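Local coordinates for fimbrium subunit Fim1C (Bacteroides vulgatus, PDB 4QB7), which is probably a component of the fimbrium tip, part of the cell-surface filaments that mediate adhesion and biofilm formation, at residues T125-T130 against L202-V207; N132-M137 against E266-I271; T169-I174 against A260-T265; G192-P197 against E228-D233. All coordinates share one frame; numbering follows the deposited sequence.

Contact 1. Residues T125-T130 against L202-V207; sequences TFEVKT and LYNKAV. With SO4 (sulfate ion), chain Q.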
# COMPACT_ATOMS: atom_id res chain seq x y z
N THR A 125 -4.41 14.24 1.64
CA THR A 125 -4.90 13.72 2.90
C THR A 125 -5.53 12.37 2.52
O THR A 125 -6.45 12.32 1.69
CB THR A 125 -5.84 14.68 3.61
OG1 THR A 125 -5.11 15.86 3.89
CG2 THR A 125 -6.41 14.08 4.91
N PHE A 126 -4.99 11.29 3.09
CA PHE A 126 -5.40 9.95 2.74
C PHE A 126 -5.88 9.14 3.96
O PHE A 126 -5.24 9.15 5.01
CB PHE A 126 -4.22 9.26 2.05
CG PHE A 126 -4.43 7.83 1.58
CD1 PHE A 126 -5.17 7.56 0.43
CD2 PHE A 126 -3.83 6.77 2.25
CE1 PHE A 126 -5.35 6.25 0.01
CE2 PHE A 126 -4.00 5.46 1.81
CZ PHE A 126 -4.77 5.21 0.69
N GLU A 127 -7.02 8.44 3.78
CA GLU A 127 -7.62 7.54 4.76
C GLU A 127 -7.59 6.12 4.22
O GLU A 127 -7.87 5.90 3.04
CB GLU A 127 -9.06 7.94 5.12
CG GLU A 127 -9.53 7.34 6.43
CD GLU A 127 -11.01 7.33 6.75
OE1 GLU A 127 -11.77 8.14 6.17
OE2 GLU A 127 -11.41 6.52 7.62
N VAL A 128 -7.21 5.16 5.06
CA VAL A 128 -7.14 3.75 4.71
C VAL A 128 -8.57 3.17 4.68
O VAL A 128 -9.32 3.33 5.64
CB VAL A 128 -6.22 2.97 5.69
CG1 VAL A 128 -6.19 1.49 5.35
CG2 VAL A 128 -4.81 3.53 5.66
N LYS A 129 -8.92 2.54 3.54
CA LYS A 129 -10.21 1.89 3.28
C LYS A 129 -10.18 0.49 3.93
O LYS A 129 -9.41 -0.36 3.51
CB LYS A 129 -10.42 1.81 1.75
CG LYS A 129 -11.80 2.15 1.23
CD LYS A 129 -11.71 2.55 -0.24
CE LYS A 129 -13.06 2.66 -0.91
NZ LYS A 129 -13.05 3.57 -2.10
N THR A 130 -11.00 0.26 4.97
CA THR A 130 -11.06 -1.03 5.70
C THR A 130 -12.27 -1.89 5.29
O THR A 130 -12.35 -3.04 5.70
CB THR A 130 -11.07 -0.80 7.21
OG1 THR A 130 -12.26 -0.07 7.55
CG2 THR A 130 -9.84 -0.05 7.72
N LEU A 202 0.26 3.47 14.28
CA LEU A 202 -0.22 3.29 12.92
C LEU A 202 -1.34 4.27 12.57
O LEU A 202 -2.43 4.18 13.14
CB LEU A 202 -0.70 1.83 12.71
CG LEU A 202 -0.96 1.38 11.28
CD1 LEU A 202 0.31 1.42 10.44
CD2 LEU A 202 -1.55 -0.01 11.24
N TYR A 203 -1.09 5.16 11.60
CA TYR A 203 -2.09 6.12 11.15
C TYR A 203 -3.16 5.45 10.33
O TYR A 203 -2.85 4.58 9.50
CB TYR A 203 -1.46 7.23 10.27
CG TYR A 203 -0.46 8.15 10.94
CD1 TYR A 203 -0.65 8.60 12.24
CD2 TYR A 203 0.64 8.65 10.23
CE1 TYR A 203 0.26 9.45 12.85
CE2 TYR A 203 1.56 9.50 10.84
CZ TYR A 203 1.37 9.90 12.15
OH TYR A 203 2.26 10.73 12.79
N ASN A 204 -4.41 5.92 10.48
CA ASN A 204 -5.48 5.46 9.59
C ASN A 204 -5.78 6.59 8.62
O ASN A 204 -6.34 6.35 7.56
CB ASN A 204 -6.71 4.98 10.35
CG ASN A 204 -7.48 6.08 10.99
OD1 ASN A 204 -6.93 6.95 11.64
ND2 ASN A 204 -8.77 6.10 10.73
N LYS A 205 -5.37 7.82 8.98
CA LYS A 205 -5.54 9.03 8.18
C LYS A 205 -4.27 9.86 8.32
O LYS A 205 -3.78 9.99 9.44
CB LYS A 205 -6.81 9.79 8.63
CG LYS A 205 -7.39 10.67 7.53
CD LYS A 205 -8.53 11.56 8.02
CE LYS A 205 -9.28 12.23 6.89
NZ LYS A 205 -10.47 12.96 7.39
N ALA A 206 -3.69 10.36 7.21
CA ALA A 206 -2.43 11.13 7.26
C ALA A 206 -2.23 12.03 6.01
O ALA A 206 -2.93 11.87 5.00
CB ALA A 206 -1.24 10.18 7.42
N VAL A 207 -1.25 12.97 6.09
CA VAL A 207 -0.98 13.91 5.00
C VAL A 207 0.33 13.50 4.29
O VAL A 207 1.34 13.28 4.95
CB VAL A 207 -0.96 15.39 5.50
CG1 VAL A 207 -0.64 16.38 4.38
CG2 VAL A 207 -2.29 15.75 6.17
S SO4 Q . 4.72 13.27 12.02
O1 SO4 Q . 5.55 12.73 13.11
O2 SO4 Q . 3.79 14.29 12.53
O3 SO4 Q . 5.60 13.88 11.01
O4 SO4 Q . 3.98 12.18 11.41

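Contact 2. Residues N132-M137 against E266-I271; sequences NNWKDM and EALYFI. With SO4 (sulfate ion), chain R.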
# COMPACT_ATOMS: atom_id res chain seq x y z
N ASN A 132 -15.17 -4.04 2.92
CA ASN A 132 -15.17 -5.29 2.13
C ASN A 132 -14.00 -6.18 2.55
O ASN A 132 -13.22 -6.62 1.72
CB ASN A 132 -15.18 -4.99 0.61
CG ASN A 132 -15.17 -6.20 -0.33
OD1 ASN A 132 -15.56 -7.33 0.02
ND2 ASN A 132 -14.65 -5.98 -1.53
N ASN A 133 -13.88 -6.44 3.85
CA ASN A 133 -12.83 -7.30 4.42
C ASN A 133 -11.42 -7.03 3.86
O ASN A 133 -10.73 -7.96 3.47
CB ASN A 133 -13.20 -8.77 4.26
CG ASN A 133 -14.37 -9.08 5.14
OD1 ASN A 133 -15.45 -9.44 4.65
ND2 ASN A 133 -14.24 -8.83 6.46
N TRP A 134 -11.01 -5.73 3.87
CA TRP A 134 -9.69 -5.22 3.45
C TRP A 134 -9.38 -5.41 1.96
O TRP A 134 -8.24 -5.22 1.55
CB TRP A 134 -8.57 -5.89 4.29
CG TRP A 134 -8.82 -5.83 5.76
CD1 TRP A 134 -9.47 -6.76 6.53
CD2 TRP A 134 -8.53 -4.73 6.63
NE1 TRP A 134 -9.59 -6.30 7.82
CE2 TRP A 134 -9.02 -5.06 7.91
CE3 TRP A 134 -7.87 -3.50 6.45
CZ2 TRP A 134 -8.86 -4.21 9.01
CZ3 TRP A 134 -7.72 -2.66 7.53
CH2 TRP A 134 -8.21 -3.01 8.80
N LYS A 135 -10.39 -5.75 1.14
CA LYS A 135 -10.19 -6.07 -0.27
C LYS A 135 -10.37 -4.86 -1.14
O LYS A 135 -10.15 -4.96 -2.35
CB LYS A 135 -11.12 -7.24 -0.71
CG LYS A 135 -10.95 -8.48 0.20
CD LYS A 135 -11.31 -9.81 -0.42
CE LYS A 135 -11.74 -10.84 0.61
NZ LYS A 135 -13.19 -10.73 0.93
N ASP A 136 -10.67 -3.70 -0.54
CA ASP A 136 -10.87 -2.45 -1.27
C ASP A 136 -9.76 -1.41 -1.03
O ASP A 136 -9.91 -0.27 -1.46
CB ASP A 136 -12.21 -1.83 -0.86
CG ASP A 136 -13.47 -2.53 -1.33
OD1 ASP A 136 -13.34 -3.51 -2.12
OD2 ASP A 136 -14.58 -2.10 -0.92
N MSE A 137 -8.67 -1.78 -0.31
CA MSE A 137 -7.57 -0.86 0.03
C MSE A 137 -6.95 -0.32 -1.23
O MSE A 137 -6.82 -1.04 -2.23
CB MSE A 137 -6.49 -1.54 0.92
CG MSE A 137 -7.06 -2.18 2.19
SE MSE A 137 -5.72 -3.00 3.26
CE MSE A 137 -5.45 -1.67 4.49
N GLU A 266 -4.07 -10.99 -3.40
CA GLU A 266 -4.44 -10.10 -2.31
C GLU A 266 -3.25 -9.70 -1.39
O GLU A 266 -2.37 -10.52 -1.10
CB GLU A 266 -5.59 -10.71 -1.50
CG GLU A 266 -6.87 -10.74 -2.33
CD GLU A 266 -8.07 -11.52 -1.84
OE1 GLU A 266 -7.97 -12.24 -0.82
OE2 GLU A 266 -9.12 -11.43 -2.51
N ALA A 267 -3.21 -8.41 -1.00
CA ALA A 267 -2.21 -7.80 -0.12
C ALA A 267 -2.82 -6.61 0.63
O ALA A 267 -3.87 -6.12 0.23
CB ALA A 267 -1.00 -7.35 -0.92
N LEU A 268 -2.17 -6.18 1.72
CA LEU A 268 -2.62 -5.05 2.54
C LEU A 268 -1.74 -3.86 2.27
O LEU A 268 -0.53 -4.03 2.13
CB LEU A 268 -2.59 -5.41 4.03
CG LEU A 268 -3.35 -6.67 4.49
CD1 LEU A 268 -2.98 -7.03 5.88
CD2 LEU A 268 -4.86 -6.48 4.42
N TYR A 269 -2.33 -2.66 2.17
CA TYR A 269 -1.60 -1.41 1.88
C TYR A 269 -1.91 -0.40 2.94
O TYR A 269 -3.02 0.13 2.98
CB TYR A 269 -1.96 -0.84 0.48
CG TYR A 269 -2.00 -1.88 -0.62
CD1 TYR A 269 -0.83 -2.43 -1.12
CD2 TYR A 269 -3.21 -2.33 -1.14
CE1 TYR A 269 -0.85 -3.39 -2.13
CE2 TYR A 269 -3.25 -3.28 -2.17
CZ TYR A 269 -2.06 -3.82 -2.65
OH TYR A 269 -2.08 -4.79 -3.61
N PHE A 270 -0.93 -0.11 3.78
CA PHE A 270 -1.09 0.81 4.91
C PHE A 270 -0.27 2.07 4.77
O PHE A 270 0.76 2.03 4.10
CB PHE A 270 -0.64 0.10 6.21
CG PHE A 270 -1.58 -0.95 6.74
CD1 PHE A 270 -2.69 -0.59 7.49
CD2 PHE A 270 -1.34 -2.30 6.52
CE1 PHE A 270 -3.57 -1.57 7.98
CE2 PHE A 270 -2.20 -3.27 7.04
CZ PHE A 270 -3.30 -2.90 7.77
N ILE A 271 -0.67 3.18 5.49
CA ILE A 271 0.13 4.39 5.65
C ILE A 271 1.37 3.87 6.43
O ILE A 271 1.20 3.14 7.43
CB ILE A 271 -0.63 5.55 6.35
CG1 ILE A 271 -1.84 6.01 5.52
CG2 ILE A 271 0.30 6.72 6.62
CD1 ILE A 271 -2.85 6.76 6.26
S SO4 R . -17.89 -3.71 5.11
O1 SO4 R . -17.78 -3.41 3.69
O2 SO4 R . -16.58 -4.04 5.74
O3 SO4 R . -18.47 -2.55 5.78
O4 SO4 R . -18.77 -4.87 5.26
O HOH W 1 -6.34 -5.24 -0.26

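Contact 3. Residues T169-I174 against A260-T265; sequences TQIANI and ALFSDT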
# COMPACT_ATOMS: atom_id res chain seq x y z
N THR A 169 3.00 1.14 2.56
CA THR A 169 3.72 -0.08 2.90
C THR A 169 2.83 -1.26 2.46
O THR A 169 1.60 -1.20 2.61
CB THR A 169 4.17 -0.13 4.36
OG1 THR A 169 5.11 -1.19 4.50
CG2 THR A 169 3.04 -0.35 5.33
N GLN A 170 3.44 -2.28 1.88
CA GLN A 170 2.69 -3.47 1.52
C GLN A 170 2.98 -4.65 2.47
O GLN A 170 4.15 -4.91 2.75
CB GLN A 170 2.99 -3.91 0.09
CG GLN A 170 1.97 -4.91 -0.41
CD GLN A 170 2.34 -5.55 -1.70
OE1 GLN A 170 2.22 -6.76 -1.87
NE2 GLN A 170 2.75 -4.78 -2.67
N ILE A 171 1.92 -5.33 2.95
CA ILE A 171 2.02 -6.60 3.70
C ILE A 171 1.65 -7.60 2.62
O ILE A 171 0.45 -7.79 2.35
CB ILE A 171 1.18 -6.70 5.01
CG1 ILE A 171 1.44 -5.53 6.00
CG2 ILE A 171 1.39 -8.04 5.69
CD1 ILE A 171 2.94 -4.99 6.09
N ALA A 172 2.68 -8.06 1.87
CA ALA A 172 2.51 -8.96 0.71
C ALA A 172 1.94 -10.31 1.12
O ALA A 172 1.17 -10.91 0.36
CB ALA A 172 3.84 -9.16 0.02
N ASN A 173 2.33 -10.80 2.31
CA ASN A 173 1.85 -12.06 2.85
C ASN A 173 2.27 -12.27 4.29
O ASN A 173 3.16 -11.60 4.79
CB ASN A 173 2.34 -13.26 2.01
CG ASN A 173 1.24 -14.23 1.69
OD1 ASN A 173 0.51 -14.68 2.55
ND2 ASN A 173 1.08 -14.54 0.42
N ILE A 174 1.60 -13.21 4.94
CA ILE A 174 1.87 -13.74 6.26
C ILE A 174 1.83 -15.25 6.04
O ILE A 174 0.80 -15.79 5.62
CB ILE A 174 0.95 -13.22 7.38
CG1 ILE A 174 1.06 -11.69 7.47
CG2 ILE A 174 1.36 -13.87 8.70
CD1 ILE A 174 0.04 -11.01 8.25
N ALA A 260 1.33 -19.67 2.86
CA ALA A 260 0.72 -18.34 2.81
C ALA A 260 -0.72 -18.28 3.39
O ALA A 260 -1.52 -19.21 3.17
CB ALA A 260 0.68 -17.87 1.37
N LEU A 261 -1.05 -17.16 4.06
CA LEU A 261 -2.39 -16.93 4.62
C LEU A 261 -3.23 -16.01 3.71
O LEU A 261 -4.46 -16.00 3.80
CB LEU A 261 -2.35 -16.36 6.05
CG LEU A 261 -1.63 -17.18 7.14
CD1 LEU A 261 -1.65 -16.43 8.43
CD2 LEU A 261 -2.21 -18.59 7.31
N PHE A 262 -2.57 -15.27 2.81
CA PHE A 262 -3.19 -14.38 1.82
C PHE A 262 -3.17 -15.05 0.47
O PHE A 262 -2.20 -15.77 0.17
CB PHE A 262 -2.46 -13.02 1.69
CG PHE A 262 -2.25 -12.14 2.90
CD1 PHE A 262 -2.84 -12.46 4.13
CD2 PHE A 262 -1.53 -10.97 2.81
CE1 PHE A 262 -2.66 -11.65 5.24
CE2 PHE A 262 -1.33 -10.16 3.93
CZ PHE A 262 -1.89 -10.51 5.14
N SER A 263 -4.15 -14.75 -0.40
CA SER A 263 -4.13 -15.30 -1.75
C SER A 263 -3.07 -14.57 -2.57
O SER A 263 -2.62 -13.50 -2.16
CB SER A 263 -5.52 -15.22 -2.38
OG SER A 263 -5.78 -13.92 -2.87
N ASP A 264 -2.65 -15.15 -3.70
CA ASP A 264 -1.64 -14.60 -4.61
C ASP A 264 -1.93 -13.19 -5.07
O ASP A 264 -0.99 -12.41 -5.29
CB ASP A 264 -1.50 -15.48 -5.87
CG ASP A 264 -0.66 -16.74 -5.71
OD1 ASP A 264 0.09 -16.84 -4.69
OD2 ASP A 264 -0.72 -17.62 -6.60
N THR A 265 -3.20 -12.87 -5.25
CA THR A 265 -3.62 -11.57 -5.77
C THR A 265 -3.97 -10.56 -4.67
O THR A 265 -4.12 -9.37 -4.99
CB THR A 265 -4.81 -11.77 -6.72
OG1 THR A 265 -5.80 -12.59 -6.08
CG2 THR A 265 -4.39 -12.42 -8.03
O HOH W 2 0.41 -16.89 -1.92

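Contact 4. Residues G192-P197 against E228-D233; sequences GLKLDP and EQDLSD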
# COMPACT_ATOMS: atom_id res chain seq x y z
N GLY A 192 -7.74 -17.74 12.26
CA GLY A 192 -7.96 -16.32 12.52
C GLY A 192 -6.67 -15.54 12.64
O GLY A 192 -5.62 -16.11 12.95
N LEU A 193 -6.75 -14.24 12.37
CA LEU A 193 -5.63 -13.32 12.42
C LEU A 193 -6.14 -11.90 12.61
O LEU A 193 -7.08 -11.48 11.92
CB LEU A 193 -4.75 -13.42 11.16
CG LEU A 193 -3.42 -12.66 11.20
CD1 LEU A 193 -2.37 -13.41 11.98
CD2 LEU A 193 -2.91 -12.43 9.84
N LYS A 194 -5.54 -11.18 13.56
CA LYS A 194 -5.83 -9.78 13.86
C LYS A 194 -4.52 -9.00 13.87
O LYS A 194 -3.48 -9.57 14.23
CB LYS A 194 -6.53 -9.62 15.23
CG LYS A 194 -7.97 -10.07 15.29
CD LYS A 194 -8.48 -9.91 16.68
CE LYS A 194 -9.91 -10.34 16.86
NZ LYS A 194 -10.69 -9.34 17.65
N LEU A 195 -4.56 -7.72 13.48
CA LEU A 195 -3.42 -6.83 13.61
C LEU A 195 -3.65 -5.95 14.84
O LEU A 195 -4.72 -5.34 14.97
CB LEU A 195 -3.17 -5.97 12.35
CG LEU A 195 -2.10 -4.87 12.49
CD1 LEU A 195 -0.67 -5.45 12.47
CD2 LEU A 195 -2.30 -3.79 11.46
N ASP A 196 -2.70 -5.95 15.78
CA ASP A 196 -2.74 -5.12 16.99
C ASP A 196 -1.88 -3.87 16.71
O ASP A 196 -0.65 -3.95 16.73
CB ASP A 196 -2.26 -5.90 18.22
CG ASP A 196 -2.40 -5.19 19.55
OD1 ASP A 196 -2.82 -4.00 19.55
OD2 ASP A 196 -2.10 -5.81 20.59
N PRO A 197 -2.51 -2.72 16.37
CA PRO A 197 -1.72 -1.53 15.98
C PRO A 197 -1.22 -0.66 17.13
O PRO A 197 -0.66 0.41 16.89
CB PRO A 197 -2.73 -0.75 15.14
CG PRO A 197 -4.03 -1.04 15.77
CD PRO A 197 -3.96 -2.46 16.24
N GLU A 228 -7.77 -3.43 17.82
CA GLU A 228 -7.39 -4.61 17.03
C GLU A 228 -8.18 -4.65 15.74
O GLU A 228 -9.37 -4.31 15.71
CB GLU A 228 -7.59 -5.88 17.84
CG GLU A 228 -6.51 -6.04 18.88
CD GLU A 228 -6.58 -7.30 19.71
OE1 GLU A 228 -7.61 -8.02 19.65
OE2 GLU A 228 -5.61 -7.54 20.47
N GLN A 229 -7.49 -4.96 14.65
CA GLN A 229 -8.09 -4.98 13.32
C GLN A 229 -8.19 -6.40 12.88
O GLN A 229 -7.15 -7.05 12.76
CB GLN A 229 -7.26 -4.14 12.32
CG GLN A 229 -7.11 -2.66 12.72
CD GLN A 229 -8.43 -1.91 12.75
OE1 GLN A 229 -9.25 -1.99 11.83
NE2 GLN A 229 -8.66 -1.18 13.84
N ASP A 230 -9.43 -6.91 12.71
CA ASP A 230 -9.66 -8.31 12.33
C ASP A 230 -9.43 -8.54 10.85
O ASP A 230 -10.11 -7.95 10.00
CB ASP A 230 -11.06 -8.79 12.72
CG ASP A 230 -11.20 -10.30 12.85
OD1 ASP A 230 -10.21 -11.03 12.55
OD2 ASP A 230 -12.28 -10.77 13.27
N LEU A 231 -8.47 -9.44 10.56
CA LEU A 231 -8.06 -9.84 9.21
C LEU A 231 -8.54 -11.25 8.86
O LEU A 231 -8.20 -11.74 7.79
CB LEU A 231 -6.51 -9.80 9.10
CG LEU A 231 -5.78 -8.50 9.39
CD1 LEU A 231 -4.32 -8.75 9.36
CD2 LEU A 231 -6.11 -7.45 8.35
N SER A 232 -9.30 -11.91 9.74
CA SER A 232 -9.75 -13.30 9.56
C SER A 232 -10.49 -13.56 8.25
O SER A 232 -10.24 -14.60 7.63
CB SER A 232 -10.62 -13.76 10.73
OG SER A 232 -9.89 -13.65 11.93
N ASP A 233 -11.37 -12.64 7.84
CA ASP A 233 -12.12 -12.86 6.59
C ASP A 233 -11.30 -12.44 5.34
O ASP A 233 -11.77 -12.66 4.22
CB ASP A 233 -13.48 -12.14 6.61
CG ASP A 233 -14.43 -12.65 7.66
OD1 ASP A 233 -14.47 -13.89 7.88
OD2 ASP A 233 -15.12 -11.83 8.28
O HOH W 3 -10.28 -7.40 19.81

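Contact 1. Residues T125-T130 against L202-V207
Phe-126 and Ala-206 form an antiparallel hydrogen-bonded pair in which each backbone N serves the other's carbonyl: Phe-126 N lies 2.9 Å from Ala-206 O, and Ala-206 N lies 3.0 Å from Phe-126 O. A third bond, from Val-128 N to Asn-204 O at 2.9 Å, carries the pairing past the strand residue Glu-127. Thr-125 with Val-207 and Glu-127 with Lys-205 are the non-hydrogen-bonded pairs; Thr-125, Val-207 and Glu-127 bond outward through their main chains, to Thr-112, Glu-216 and Lys-110 respectively. On their shared face the lysine supplies carbon: Thr-125 CG2, anti to its backbone N, reaches Lys-205 CE at 3.9 Å. Glu-127 OE1 stays 5.1 Å from Lys-205 NZ, and its ion pair with Lys-110 is long and weak. Just before the chain turns its corner at Asn-204 and Lys-205, Tyr-203 OH donates to sulfate oxygen O4 at 2.6 Å, with that oxygen in the ring plane; the ion probably comes from the crystallisation liquor. A phenylalanine in place of Tyr-203 would probably leave this sulfate oxygen without its phenolic donor. The chemistry implies a joint carried mainly by main-chain bonds, with charge pairing across it probably contributing little.

Contact 2. Residues N132-M137 against E266-I271
Met-137, present as selenomethionine, reaches Leu-268, Tyr-269 and Phe-270 with different atoms. Its methyl CE lies over one face of the Phe-270 ring, 4.1 Å from the centroid and 14° off the normal, a CH-pi contact. The bend at chi3 (98°) places CE there, while SE meets the same ring obliquely in a Met-aromatic contact. SE also packs on Leu-268 CD2 at 3.8 Å, and CB comes to the edge of the Tyr-269 ring, 4.0 Å from CD2. Trp-134 extends this apolar patch, its CB lying 3.8 Å from Leu-268 CD2. Lys-135 adds its aliphatic part, with CD 3.4 Å from Glu-266 OE2, whereas NZ and the carboxylate do not touch.

One water joins the two main chains, donating to Trp-134 O at 2.6 Å and to Ala-267 O at 2.7 Å. Behind this shell, a type I' turn from Asn-132 to Lys-135 sets the path of the loop, closed by Lys-135 N bonding to Asn-132 O at 3.0 Å. Asn-132 ND2 ties across to Asp-136 OD1, which it meets from above the carboxylate plane (43° out of it), and Asn-132 N bonds to a sulfate that probably comes from the crystallisation liquor. Trp-134 NE1 is satisfied by Asp-230 O. The arrangement is that of a connecting loop, between strands 123-127 and 141-143, packed by its apolar side chains on strand 259-270 of the mixed sheet, within the predominantly beta fimbrillin-like fold.

Contact 3. Residues T169-I174 against A260-T265
Asn-173 and Ile-174 meet Leu-261 and Phe-262 in a mixed polar and apolar contact, where strand 159-178 runs beside an irregular part of its antiparallel neighbour 259-270. The evidence for the polar half is concentrated on Asn-173 OD1. This oxygen accepts from Phe-262 N at 3.1 Å, with the donor tilted 28° from the plane of the amide carbonyl, and more weakly from Leu-261 N and Ile-174 N. Leu-261 N has its better partner in Ile-174 O, at 2.8 Å. A water held by Asp-264 OD1 bonds weakly to Asn-173 ND2.

The apolar half centres on Phe-262. Its chi1 (-56°) puts CG anti to the carbonyl carbon; from there the ring lies against the main chain, with Ile-174 N 4.2 Å above the ring plane, over its centre. The plane of the Asn-173 amide and that of the ring are 20° apart, the two side chains sliding past each other in opposite directions. Ile-171 CG2 touches CE2 of Phe-262 at 3.9 Å and Ile-174 CD1 touches its CZ at 3.7 Å, while Phe-234 meets the ring edge-to-face. An alanine in place of Asn-173 would probably leave Phe-262 N without this acceptor, and Leu-261 N with Ile-174 O alone. A side-chain amide bonding to main-chain N-H groups, beside one backbone bond and a packed phenylalanine, joins the irregular part of an antiparallel strand pair in the mixed sheet of the fimbrillin-like fold.

Contact 4. Residues G192-P197 against E228-D233
Lys-194 and Glu-228 cross at about a right angle, Lys-194 CD lying 3.6 Å from Glu-228 OE1. The ammonium group reaches the same oxygen only as a long salt bridge, NZ to OE1 at 3.9 Å, and a water accepting from NZ and donating to OE1 fills in the link. The other carboxylate oxygen, OE2, faces Asp-196 OD2 at 3.9 Å, the two carboxylate planes 73° apart. This like-charge approach is probably eased by Lys-288, which forms a salt bridge with Glu-228 OE2.

At the other end, Ser-232 and Asp-230 set up a small polar cluster. Ser-232 OG donates to the syn lone pair of Asp-230 OD1 at 2.7 Å, while Ser-232 N meets that oxygen from above the carboxylate plane (51° out of it) at 3.1 Å. The latter bond defines an Asx turn. Ser-232 OG in turn accepts from Leu-193 N at 3.2 Å, so the hydroxyl bridges the turn and the facing strand.

Leu-193 and Leu-231 meet obliquely, CD2 of the former lying 4.0 Å from CD1 of the latter. Leu-195 CB also touches that methyl of Leu-231, and Leu-195 in turn packs on Phe-270. Along the backbones, Leu-195 and Gln-229 form a hydrogen-bonded pair, bonded N to O both ways, and Lys-194 with Asp-230 a non-hydrogen-bonded one; Leu-231 N adds a bond to Leu-193 O at 2.8 Å. The result is a short antiparallel pairing on strand 186-196, ended by an Asx turn, in the antiparallel sheet that this strand shares with strand 286-296 of the fimbrillin-like protein.

How the contacts relate
Contacts 2 and 3 share strand 259-270 and lie with their centres about 10 Å apart; Phe-270 O with Thr-169 N and Leu-268 O with Ile-171 N, both 2.9 Å, are probable hydrogen bonds joining them. Contact 2 also reaches contact 4, centre to centre about 12 Å, through Trp-134 NE1 and Asp-230 O at 2.8 Å. The centres of contacts 1 and 2 are also about 12 Å apart, with Val-128 CG1 packing on Met-137 CE, and contact 1 meets contact 4 through Leu-202 on Leu-195. Ile-174 CD1 lies 3.6 Å from Leu-193 CD2, linking contacts 3 and 4, whereas contacts 1 and 3 do not touch. The sulfates at Tyr-203 and Asn-132 probably derive from crystallisation.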